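Local coordinates for protein dihydropteridine reductase (Caenorhabditis elegans, PDB 1OOE) that probably reduces quinonoid dihydrobiopterin to tetrahydrobiopterin with NADH or NADPH, working as a homodimer of the short-chain dehydrogenase/reductase family, at residues A[13-18]-A[196-201]; A[21-26]-A[204-209]; A[128-133]-A[145-150]; A[168-173]-A[216-221]. One frame throughout, in Å; residues are numbered along the deposited sequence. Where two conformers were deposited one is given.

Contact 1: A[13-18]-A[196-201]; sequences GALGSA and TPLSFI
Leu-198, in the first turn of helix 198-210, points at the start of helix 14-25 and takes part in three of the four residue contacts made here. Its CD1 methyl settles on the helix backbone beside two alanines one turn apart: CD1 is 3.7 Å from Ala-14 O and 4.0 Å from Ala-18 CB. Short side chains suit both positions, because a longer one, at Ala-18 above all, would probably crowd Leu-198. The other branch, CD2, meets Leu-15 CD1 at 4.1 Å. Leu-15 holds CG anti to its backbone N (chi1 177°), which swings its tip toward the second helix, where it crosses Ile-201 at about a right angle and brings CD1 to 4.0 Å from Ile-201 CG2. This inner side is the better buried one: Ile-201 is backed by Ile-224, while Leu-178 touches both Leu-15 and Leu-198. Toward solvent, Leu-198 CD1 still lies close to the Ala-14 carbonyl, but the methyl of the exposed Ala-14 only grazes it, CB to CD1 being 4.4 Å, and the exposed Ser-199 turns its CB away. Gly-13, at the N-cap of helix 14-25, and the buried Gly-16 fit the glycine-rich turn that usually receives the dinucleotide in this family. The helix-helix contact itself is purely apolar, so its strength probably comes from shape and the exclusion of water, with little directional bonding to fix the angle between the helices.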
loop_
_atom_site.group_PDB
_atom_site.type_symbol
_atom_site.label_atom_id
_atom_site.label_comp_id
_atom_site.label_asym_id
_atom_site.label_seq_id
_atom_site.Cartn_x
_atom_site.Cartn_y
_atom_site.Cartn_z
ATOM N N GLY A 13 22.072 6.386 4.058
ATOM C CA GLY A 13 21.974 5.117 4.766
ATOM C C GLY A 13 23.170 4.210 4.530
ATOM O O GLY A 13 24.026 4.509 3.698
ATOM N N ALA A 14 23.235 3.097 5.257
ATOM C CA ALA A 14 24.348 2.163 5.116
ATOM C C ALA A 14 24.473 1.639 3.685
ATOM O O ALA A 14 25.533 1.743 3.069
ATOM C CB ALA A 14 24.180 0.997 6.090
ATOM N N LEU A 15 23.386 1.081 3.162
ATOM C CA LEU A 15 23.388 0.542 1.809
ATOM C C LEU A 15 23.505 1.653 0.769
ATOM O O LEU A 15 24.253 1.526 -0.202
ATOM C CB LEU A 15 22.114 -0.276 1.560
ATOM C CG LEU A 15 21.919 -0.865 0.160
ATOM C CD1 LEU A 15 23.108 -1.751 -0.210
ATOM C CD2 LEU A 15 20.625 -1.667 0.119
ATOM N N GLY A 16 22.769 2.739 0.978
ATOM C CA GLY A 16 22.806 3.850 0.042
ATOM C C GLY A 16 24.185 4.458 -0.121
ATOM O O GLY A 16 24.622 4.741 -1.241
ATOM N N SER A 17 24.875 4.667 0.997
ATOM C CA SER A 17 26.215 5.238 0.963
ATOM C C SER A 17 27.183 4.275 0.279
ATOM O O SER A 17 28.085 4.699 -0.445
ATOM C CB SER A 17 26.696 5.559 2.386
ATOM O OG SER A 17 28.014 6.077 2.375
ATOM N N ALA A 18 26.993 2.978 0.506
ATOM C CA ALA A 18 27.851 1.971 -0.111
ATOM C C ALA A 18 27.679 1.994 -1.629
ATOM O O ALA A 18 28.654 1.911 -2.380
ATOM C CB ALA A 18 27.511 0.585 0.430
ATOM N N THR A 196 24.291 -10.949 4.123
ATOM C CA THR A 196 24.644 -10.489 2.783
ATOM C C THR A 196 25.513 -9.231 2.838
ATOM O O THR A 196 25.148 -8.241 3.474
ATOM C CB THR A 196 23.378 -10.159 1.940
ATOM O OG1 THR A 196 22.524 -11.306 1.874
ATOM C CG2 THR A 196 23.770 -9.758 0.518
ATOM N N PRO A 197 26.687 -9.263 2.184
ATOM C CA PRO A 197 27.584 -8.104 2.171
ATOM C C PRO A 197 26.949 -7.019 1.311
ATOM O O PRO A 197 26.301 -7.323 0.305
ATOM C CB PRO A 197 28.856 -8.654 1.525
ATOM C CG PRO A 197 28.804 -10.110 1.833
ATOM C CD PRO A 197 27.355 -10.440 1.612
ATOM N N LEU A 198 27.129 -5.760 1.692
ATOM C CA LEU A 198 26.553 -4.669 0.917
ATOM C C LEU A 198 27.130 -4.650 -0.497
ATOM O O LEU A 198 26.440 -4.289 -1.452
ATOM C CB LEU A 198 26.807 -3.326 1.612
ATOM C CG LEU A 198 26.289 -3.188 3.053
ATOM C CD1 LEU A 198 26.529 -1.770 3.549
ATOM C CD2 LEU A 198 24.803 -3.524 3.110
ATOM N N SER A 199 28.391 -5.057 -0.631
ATOM C CA SER A 199 29.057 -5.083 -1.931
ATOM C C SER A 199 28.369 -6.011 -2.931
ATOM O O SER A 199 28.459 -5.803 -4.139
ATOM C CB SER A 199 30.526 -5.499 -1.773
ATOM O OG SER A 199 30.645 -6.825 -1.288
ATOM N N PHE A 200 27.686 -7.037 -2.432
ATOM C CA PHE A 200 26.987 -7.968 -3.310
ATOM C C PHE A 200 25.925 -7.189 -4.077
ATOM O O PHE A 200 25.722 -7.406 -5.272
ATOM C CB PHE A 200 26.311 -9.070 -2.494
ATOM C CG PHE A 200 25.664 -10.142 -3.333
ATOM C CD1 PHE A 200 26.440 -11.075 -4.018
ATOM C CD2 PHE A 200 24.278 -10.229 -3.426
ATOM C CE1 PHE A 200 25.842 -12.082 -4.780
ATOM C CE2 PHE A 200 23.668 -11.232 -4.187
ATOM C CZ PHE A 200 24.455 -12.161 -4.866
ATOM N N ILE A 201 25.253 -6.282 -3.371
ATOM C CA ILE A 201 24.207 -5.455 -3.960
ATOM C C ILE A 201 24.785 -4.407 -4.912
ATOM O O ILE A 201 24.319 -4.268 -6.047
ATOM C CB ILE A 201 23.380 -4.737 -2.857
ATOM C CG1 ILE A 201 22.766 -5.775 -1.911
ATOM C CG2 ILE A 201 22.295 -3.878 -3.491
ATOM C CD1 ILE A 201 21.809 -6.731 -2.580
#

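Contact 2: A[21-26]-A[204-209]; sequences EFFKKN and HLLKWT
Two helices of a Rossmann-type fold meet here, both lying over the largely parallel sheet; the axes of 21-25 and 204-209 approach to 10.8 Å and cross at -52°. His-204 turns its CB away from the neighbouring helix, and the contact begins with the buried Leu-205. Its CB lies in the plane of the Phe-23 ring, at the edge, 3.9 Å from Phe-23 CE1, while its side chain also touches Gln-126 of the sheet. Leu-206 is the central residue of the interface, touching Phe-22, Phe-23 and Asn-26. Phe-23 slides past it in the opposite direction, so that Phe-23 CZ reaches Leu-206 N at 3.6 Å and Phe-23 CE2 lies 4.0 Å from Leu-206 CD1. With CG anti to the backbone N (chi1 179°), Leu-206 sends CD2 into the corner formed by Phe-22 CE2 and Asn-26 CG, 3.7 Å from each. Asn-26 suits the helix end: its ND2 donates to Phe-22 O at 2.9 Å and sits over the centre of the Phe-22 ring, while the leucine methyl lies over the face of the amide. An alanine in place of Phe-23 would probably loosen the packing between the helices, since the phenylalanine ring touches Leu-205, Leu-206 and Thr-209 together. Trp-208 packs instead on Leu-124 and Pro-216. Thr-209 then meets the tip of Phe-23 near the ring plane, and its OG1 donates to Leu-205 O at 2.7 Å from above the carbonyl plane.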
loop_
_atom_site.group_PDB
_atom_site.type_symbol
_atom_site.label_atom_id
_atom_site.label_comp_id
_atom_site.label_asym_id
_atom_site.label_seq_id
_atom_site.Cartn_x
_atom_site.Cartn_y
_atom_site.Cartn_z
ATOM N N GLU A 21 29.224 5.289 -3.080
ATOM C CA GLU A 21 30.681 5.198 -3.119
ATOM C C GLU A 21 31.164 4.257 -4.221
ATOM O O GLU A 21 32.135 4.551 -4.921
ATOM C CB GLU A 21 31.223 4.713 -1.771
ATOM C CG GLU A 21 31.109 5.714 -0.632
ATOM C CD GLU A 21 31.821 7.020 -0.927
ATOM O OE1 GLU A 21 32.822 6.998 -1.677
ATOM O OE2 GLU A 21 31.390 8.066 -0.397
ATOM N N PHE A 22 30.483 3.126 -4.373
ATOM C CA PHE A 22 30.860 2.138 -5.375
ATOM C C PHE A 22 30.755 2.663 -6.807
ATOM O O PHE A 22 31.668 2.467 -7.609
ATOM C CB PHE A 22 30.005 0.881 -5.223
ATOM C CG PHE A 22 30.483 -0.280 -6.044
ATOM C CD1 PHE A 22 31.670 -0.932 -5.724
ATOM C CD2 PHE A 22 29.752 -0.719 -7.141
ATOM C CE1 PHE A 22 32.121 -2.009 -6.485
ATOM C CE2 PHE A 22 30.195 -1.796 -7.911
ATOM C CZ PHE A 22 31.379 -2.441 -7.581
ATOM N N PHE A 23 29.648 3.323 -7.136
ATOM C CA PHE A 23 29.495 3.851 -8.489
ATOM C C PHE A 23 30.487 4.973 -8.755
ATOM O O PHE A 23 31.003 5.106 -9.867
ATOM C CB PHE A 23 28.061 4.339 -8.730
ATOM C CG PHE A 23 27.124 3.248 -9.177
ATOM C CD1 PHE A 23 26.695 2.268 -8.284
ATOM C CD2 PHE A 23 26.711 3.170 -10.506
ATOM C CE1 PHE A 23 25.871 1.224 -8.710
ATOM C CE2 PHE A 23 25.889 2.133 -10.940
ATOM C CZ PHE A 23 25.467 1.155 -10.039
ATOM N N LYS A 24 30.755 5.773 -7.730
ATOM C CA LYS A 24 31.704 6.873 -7.849
ATOM C C LYS A 24 33.086 6.304 -8.166
ATOM O O LYS A 24 33.798 6.812 -9.037
ATOM C CB LYS A 24 31.752 7.658 -6.539
ATOM C CG LYS A 24 32.578 8.928 -6.587
ATOM C CD LYS A 24 32.623 9.591 -5.215
ATOM C CE LYS A 24 33.428 10.878 -5.243
ATOM N NZ LYS A 24 33.519 11.508 -3.897
ATOM N N LYS A 25 33.460 5.242 -7.459
ATOM C CA LYS A 25 34.755 4.607 -7.673
ATOM C C LYS A 25 34.848 4.048 -9.088
ATOM O O LYS A 25 35.939 3.929 -9.652
ATOM C CB LYS A 25 34.971 3.478 -6.660
ATOM C CG LYS A 25 36.282 2.717 -6.853
ATOM C CD LYS A 25 36.414 1.551 -5.881
ATOM C CE LYS A 25 36.492 2.028 -4.440
ATOM N NZ LYS A 25 37.648 2.942 -4.216
ATOM N N ASN A 26 33.696 3.716 -9.663
ATOM C CA ASN A 26 33.649 3.161 -11.006
ATOM C C ASN A 26 33.380 4.179 -12.113
ATOM O O ASN A 26 32.860 3.831 -13.173
ATOM C CB ASN A 26 32.625 2.025 -11.057
ATOM C CG ASN A 26 33.181 0.725 -10.506
ATOM O OD1 ASN A 26 33.889 -0.005 -11.202
ATOM N ND2 ASN A 26 32.878 0.437 -9.245
ATOM N N HIS A 204 25.904 -5.988 -8.122
ATOM C CA HIS A 204 24.830 -6.362 -9.030
ATOM C C HIS A 204 24.177 -5.150 -9.674
ATOM O O HIS A 204 23.781 -5.205 -10.839
ATOM C CB HIS A 204 23.784 -7.232 -8.326
ATOM C CG HIS A 204 24.167 -8.677 -8.256
ATOM N ND1 HIS A 204 25.145 -9.149 -7.406
ATOM C CD2 HIS A 204 23.743 -9.747 -8.971
ATOM C CE1 HIS A 204 25.307 -10.446 -7.602
ATOM N NE2 HIS A 204 24.469 -10.833 -8.548
ATOM N N LEU A 205 24.065 -4.049 -8.938
ATOM C CA LEU A 205 23.470 -2.859 -9.533
ATOM C C LEU A 205 24.341 -2.365 -10.689
ATOM O O LEU A 205 23.825 -1.979 -11.739
ATOM C CB LEU A 205 23.296 -1.750 -8.494
ATOM C CG LEU A 205 22.203 -1.968 -7.443
ATOM C CD1 LEU A 205 22.238 -0.835 -6.429
ATOM C CD2 LEU A 205 20.840 -2.043 -8.123
ATOM N N LEU A 206 25.659 -2.378 -10.510
ATOM C CA LEU A 206 26.548 -1.932 -11.586
ATOM C C LEU A 206 26.410 -2.865 -12.791
ATOM O O LEU A 206 26.368 -2.408 -13.937
ATOM C CB LEU A 206 28.010 -1.888 -11.115
ATOM C CG LEU A 206 29.050 -1.457 -12.163
ATOM C CD1 LEU A 206 28.711 -0.068 -12.685
ATOM C CD2 LEU A 206 30.441 -1.469 -11.550
ATOM N N LYS A 207 26.322 -4.168 -12.535
ATOM C CA LYS A 207 26.179 -5.143 -13.616
ATOM C C LYS A 207 24.882 -4.945 -14.397
ATOM O O LYS A 207 24.889 -4.901 -15.627
ATOM C CB LYS A 207 26.212 -6.576 -13.074
ATOM C CG LYS A 207 26.169 -7.631 -14.180
ATOM C CD LYS A 207 26.170 -9.060 -13.651
ATOM C CE LYS A 207 24.879 -9.394 -12.912
ATOM N NZ LYS A 207 24.799 -10.850 -12.570
ATOM N N TRP A 208 23.767 -4.835 -13.681
ATOM C CA TRP A 208 22.479 -4.650 -14.334
ATOM C C TRP A 208 22.400 -3.306 -15.058
ATOM O O TRP A 208 21.686 -3.171 -16.056
ATOM C CB TRP A 208 21.335 -4.760 -13.318
ATOM C CG TRP A 208 21.250 -6.088 -12.603
ATOM C CD1 TRP A 208 21.579 -7.314 -13.103
ATOM C CD2 TRP A 208 20.748 -6.317 -11.278
ATOM N NE1 TRP A 208 21.311 -8.296 -12.171
ATOM C CE2 TRP A 208 20.799 -7.709 -11.044
ATOM C CE3 TRP A 208 20.256 -5.481 -10.267
ATOM C CZ2 TRP A 208 20.377 -8.284 -9.838
ATOM C CZ3 TRP A 208 19.834 -6.053 -9.068
ATOM C CH2 TRP A 208 19.898 -7.441 -8.867
ATOM N N THR A 209 23.132 -2.315 -14.562
ATOM C CA THR A 209 23.123 -0.993 -15.184
ATOM C C THR A 209 23.884 -0.987 -16.507
ATOM O O THR A 209 23.440 -0.381 -17.488
ATOM C CB THR A 209 23.749 0.073 -14.252
ATOM O OG1 THR A 209 22.974 0.174 -13.050
ATOM C CG2 THR A 209 23.771 1.436 -14.931
#

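Contact 3: A[128-133]-A[145-150]; sequences TGAAAA and MAKAAV
Two peptide carbonyl groups, of Thr-128 and Gly-129, are the flat groups of this contact, and the ammonium of Lys-147 stands above both. NZ donates to Thr-128 O at 3.1 Å from 59° out of that carbonyl plane, and to Gly-129 O at 3.2 Å from 46° out, so neither bond follows a lone pair. A water closes the third side, accepting from Lys-147 NZ at 2.8 Å and donating to Thr-128 O at 2.7 Å. Three acceptors thus grip one buried charge, which the carbonyl dipoles would be expected to stabilise.

The lysine chain bends once beyond CB, at chi2 (-68°), and then runs extended beside the loop. Its base packs against two alanine methyls of the loop: Lys-147 CG is only 3.4 Å from Ala-130 CB, tighter than usual van der Waals contact, and Lys-147 CB is 3.8 Å from Ala-133 CB. Alanines suit these places because the lysine's CB and CG, and at Ala-133 also the helix backbone, come so close. Lys-147 CD and CE run alongside the Gly-129 carbonyl, and Val-150 CG1 packs on Thr-128 O. The hydroxyl of Thr-128 bonds instead to Cys-78 O. A methionine here, lacking the ammonium donor that Lys-147 shares among both carbonyls and the water, would probably let the loop shift. On the helix's outer side Ala-148 packs on His-152 of the second subunit. Tyr-143 and Lys-147 have the spacing of the YxxxK motif of short-chain dehydrogenases/reductases, consistent with an active-site lysine held here by the end of strand 123-128.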
loop_
_atom_site.group_PDB
_atom_site.type_symbol
_atom_site.label_atom_id
_atom_site.label_comp_id
_atom_site.label_asym_id
_atom_site.label_seq_id
_atom_site.Cartn_x
_atom_site.Cartn_y
_atom_site.Cartn_z
ATOM N N THR A 128 13.201 -0.936 -3.332
ATOM C CA THR A 128 13.437 -1.846 -2.225
ATOM C C THR A 128 12.120 -2.327 -1.639
ATOM O O THR A 128 11.318 -1.528 -1.162
ATOM C CB THR A 128 14.275 -1.165 -1.134
ATOM O OG1 THR A 128 15.523 -0.733 -1.695
ATOM C CG2 THR A 128 14.560 -2.141 0.003
ATOM N N GLY A 129 11.900 -3.638 -1.693
ATOM C CA GLY A 129 10.677 -4.212 -1.162
ATOM C C GLY A 129 10.925 -4.783 0.221
ATOM O O GLY A 129 11.673 -4.205 1.001
ATOM N N ALA A 130 10.300 -5.920 0.521
ATOM C CA ALA A 130 10.483 -6.567 1.819
ATOM C C ALA A 130 10.064 -8.034 1.757
ATOM O O ALA A 130 8.906 -8.351 1.485
ATOM C CB ALA A 130 9.674 -5.834 2.884
ATOM N N ALA A 131 11.009 -8.934 2.019
ATOM C CA ALA A 131 10.713 -10.361 1.983
ATOM C C ALA A 131 9.533 -10.718 2.894
ATOM O O ALA A 131 8.710 -11.560 2.551
ATOM C CB ALA A 131 11.963 -11.167 2.388
ATOM N N ALA A 132 9.444 -10.062 4.047
ATOM C CA ALA A 132 8.361 -10.344 4.986
ATOM C C ALA A 132 6.977 -10.018 4.431
ATOM O O ALA A 132 5.989 -10.629 4.830
ATOM C CB ALA A 132 8.586 -9.582 6.290
ATOM N N ALA A 133 6.905 -9.063 3.508
ATOM C CA ALA A 133 5.621 -8.665 2.933
ATOM C C ALA A 133 5.041 -9.666 1.939
ATOM O O ALA A 133 3.935 -9.469 1.432
ATOM C CB ALA A 133 5.746 -7.286 2.278
ATOM N N MET A 145 1.866 -3.500 4.995
ATOM C CA MET A 145 1.003 -2.787 4.045
ATOM C C MET A 145 1.795 -1.906 3.097
ATOM O O MET A 145 1.581 -1.921 1.881
ATOM C CB MET A 145 0.032 -1.859 4.772
ATOM C CG MET A 145 -1.052 -2.507 5.572
ATOM S SD MET A 145 -2.318 -1.261 5.822
ATOM C CE MET A 145 -1.589 -0.233 7.076
ATOM N N ALA A 146 2.669 -1.096 3.684
ATOM C CA ALA A 146 3.498 -0.164 2.933
ATOM C C ALA A 146 4.344 -0.893 1.904
ATOM O O ALA A 146 4.373 -0.513 0.730
ATOM C CB ALA A 146 4.398 0.621 3.890
ATOM N N LYS A 147 5.028 -1.946 2.338
ATOM C CA LYS A 147 5.873 -2.696 1.422
ATOM C C LYS A 147 5.068 -3.455 0.366
ATOM O O LYS A 147 5.534 -3.620 -0.760
ATOM C CB LYS A 147 6.791 -3.642 2.207
ATOM C CG LYS A 147 7.880 -2.914 2.998
ATOM C CD LYS A 147 8.911 -2.267 2.068
ATOM C CE LYS A 147 10.099 -1.717 2.847
ATOM N NZ LYS A 147 11.172 -1.206 1.935
ATOM N N ALA A 148 3.864 -3.908 0.708
ATOM C CA ALA A 148 3.036 -4.612 -0.272
ATOM C C ALA A 148 2.673 -3.627 -1.381
ATOM O O ALA A 148 2.575 -4.009 -2.548
ATOM C CB ALA A 148 1.761 -5.163 0.382
ATOM N N ALA A 149 2.474 -2.363 -1.017
ATOM C CA ALA A 149 2.143 -1.349 -2.012
ATOM C C ALA A 149 3.336 -1.173 -2.949
ATOM O O ALA A 149 3.155 -1.026 -4.159
ATOM C CB ALA A 149 1.795 -0.020 -1.338
ATOM N N VAL A 150 4.549 -1.197 -2.398
ATOM C CA VAL A 150 5.750 -1.050 -3.224
ATOM C C VAL A 150 5.862 -2.245 -4.174
ATOM O O VAL A 150 6.242 -2.092 -5.333
ATOM C CB VAL A 150 7.039 -0.938 -2.360
ATOM C CG1 VAL A 150 8.284 -0.951 -3.258
ATOM C CG2 VAL A 150 7.008 0.353 -1.554
HETATM O O HOH W 1 10.539 0.803 0.016
#

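Contact 4: A[168-173]-A[216-221]; sequences SAVLTI and PSSGAL
Gly-219 N donates to Val-170 O at 2.7 Å, in the carbonyl plane and almost straight (173°), the shortest of three hydrogen bonds that tie the loop to the strand. Thr-172 N donates to Ala-220 O at 3.1 Å, nearly along the C=O axis. In the third, Val-170 N uses a side chain, donating to Ser-218 OG at 3.1 Å; a serine suits this place, its OG anti to the backbone N (chi1 -178°) and supplying an acceptor for the strand from a side chain. A water lies 2.7 Å from Ser-218 OG. The loop makes a type II turn from Ser-217 to Ala-220, whose third residue, Gly-219, has a positive phi (98°) at which a CB would collide with the preceding carbonyl O. Beyond the turn the chain becomes a parallel strand partner: Thr-172 pairs with Leu-221, their side chains lie side by side, and Thr-172 CB is 4.0 Å from Leu-221 CD2. Next to that pair, Leu-171 points to the other face of the sheet and crosses Pro-216 at about a right angle, Leu-171 CD1 to Pro-216 CD being 3.7 Å, while its CD2 lies 3.6 Å from Ser-217 O. Strand 169-175 is bonded along its other edge to strand 123-128. Trp-208 of helix 198-210 packs on Leu-171 and Pro-216, and Ala-158 of helix 141-158 touches Val-170 and Ser-218 on the opposite face.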
loop_
_atom_site.group_PDB
_atom_site.type_symbol
_atom_site.label_atom_id
_atom_site.label_comp_id
_atom_site.label_asym_id
_atom_site.label_seq_id
_atom_site.Cartn_x
_atom_site.Cartn_y
_atom_site.Cartn_z
ATOM N N SER A 168 13.460 -0.159 -20.747
ATOM C CA SER A 168 13.955 -0.044 -19.376
ATOM C C SER A 168 13.408 -1.179 -18.520
ATOM O O SER A 168 12.479 -1.884 -18.919
ATOM C CB SER A 168 13.549 1.299 -18.761
ATOM O OG SER A 168 12.141 1.406 -18.636
ATOM N N ALA A 169 13.988 -1.353 -17.339
ATOM C CA ALA A 169 13.539 -2.406 -16.436
ATOM C C ALA A 169 13.447 -1.881 -15.017
ATOM O O ALA A 169 14.161 -0.951 -14.644
ATOM C CB ALA A 169 14.509 -3.587 -16.481
ATOM N N VAL A 170 12.543 -2.470 -14.241
ATOM C CA VAL A 170 12.396 -2.124 -12.834
ATOM C C VAL A 170 12.674 -3.423 -12.074
ATOM O O VAL A 170 12.148 -4.484 -12.429
ATOM C CB VAL A 170 10.972 -1.590 -12.499
ATOM C CG1 VAL A 170 9.913 -2.603 -12.895
ATOM C CG2 VAL A 170 10.877 -1.271 -11.017
ATOM N N LEU A 171 13.545 -3.347 -11.071
ATOM C CA LEU A 171 13.903 -4.510 -10.259
ATOM C C LEU A 171 13.743 -4.122 -8.794
ATOM O O LEU A 171 14.160 -3.039 -8.387
ATOM C CB LEU A 171 15.350 -4.941 -10.539
ATOM C CG LEU A 171 15.659 -5.401 -11.969
ATOM C CD1 LEU A 171 17.130 -5.781 -12.075
ATOM C CD2 LEU A 171 14.765 -6.582 -12.342
ATOM N N THR A 172 13.138 -5.005 -8.002
ATOM C CA THR A 172 12.899 -4.720 -6.588
ATOM C C THR A 172 13.589 -5.768 -5.710
ATOM O O THR A 172 13.278 -6.953 -5.788
ATOM C CB THR A 172 11.375 -4.678 -6.319
ATOM O OG1 THR A 172 10.811 -3.550 -7.004
ATOM C CG2 THR A 172 11.079 -4.548 -4.833
ATOM N N ILE A 173 14.535 -5.324 -4.882
ATOM C CA ILE A 173 15.286 -6.244 -4.029
ATOM C C ILE A 173 14.657 -6.509 -2.664
ATOM O O ILE A 173 14.022 -5.636 -2.079
ATOM C CB ILE A 173 16.738 -5.749 -3.813
ATOM C CG1 ILE A 173 16.748 -4.416 -3.061
ATOM C CG2 ILE A 173 17.435 -5.584 -5.162
ATOM C CD1 ILE A 173 18.145 -3.919 -2.712
ATOM N N PRO A 216 17.313 -9.723 -14.512
ATOM C CA PRO A 216 16.219 -10.678 -14.329
ATOM C C PRO A 216 15.052 -9.997 -15.061
ATOM O O PRO A 216 15.200 -8.863 -15.516
ATOM C CB PRO A 216 16.006 -10.679 -12.817
ATOM C CG PRO A 216 17.365 -10.350 -12.277
ATOM C CD PRO A 216 17.836 -9.266 -13.212
ATOM N N SER A 217 13.905 -10.658 -15.162
ATOM C CA SER A 217 12.752 -10.061 -15.845
ATOM C C SER A 217 12.307 -8.769 -15.156
ATOM O O SER A 217 12.312 -8.688 -13.933
ATOM C CB SER A 217 11.574 -11.044 -15.862
ATOM O OG SER A 217 11.915 -12.256 -16.513
ATOM N N SER A 218 11.926 -7.762 -15.939
ATOM C CA SER A 218 11.467 -6.498 -15.367
ATOM C C SER A 218 10.244 -6.791 -14.508
ATOM O O SER A 218 9.355 -7.538 -14.922
ATOM C CB SER A 218 11.092 -5.503 -16.467
ATOM O OG SER A 218 10.683 -4.262 -15.914
ATOM N N GLY A 219 10.216 -6.208 -13.313
ATOM C CA GLY A 219 9.111 -6.417 -12.391
ATOM C C GLY A 219 9.409 -7.478 -11.344
ATOM O O GLY A 219 8.608 -7.721 -10.436
ATOM N N ALA A 220 10.574 -8.101 -11.453
ATOM C CA ALA A 220 10.955 -9.156 -10.521
ATOM C C ALA A 220 11.114 -8.696 -9.075
ATOM O O ALA A 220 11.617 -7.607 -8.809
ATOM C CB ALA A 220 12.252 -9.813 -10.992
ATOM N N LEU A 221 10.672 -9.548 -8.152
ATOM C CA LEU A 221 10.799 -9.310 -6.717
ATOM C C LEU A 221 11.922 -10.292 -6.380
ATOM O O LEU A 221 11.715 -11.506 -6.378
ATOM C CB LEU A 221 9.498 -9.679 -5.991
ATOM C CG LEU A 221 8.241 -8.927 -6.456
ATOM C CD1 LEU A 221 7.035 -9.423 -5.673
ATOM C CD2 LEU A 221 8.415 -7.426 -6.253
HETATM O O HOH W 2 9.431 -3.213 -18.092
#

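In the fold
Contacts 1 and 2 are successive stations, centres 11 Å apart, along the same helix pair, 14-25 with 198-210. Helix 198-210 then leads to contact 4: Ile-201 CG2 lies 4.2 Å from Ile-173 CD1, and Trp-208 CE3 is 3.6 Å from Leu-171 CD1. A bound MES, probably from the crystallisation liquor, sits beside Trp-208, Lys-207 and Pro-216. Contact 4 joins contact 3 through the sheet, with a probable hydrogen bond of 2.9 Å between Gly-129 N and Ile-173 O. The centres of contacts 1 and 3 are about 19 Å apart, their nearest atoms about 5 Å; the glycine-rich turn and the likely catalytic lysine probably both border the dinucleotide site, as in other family members.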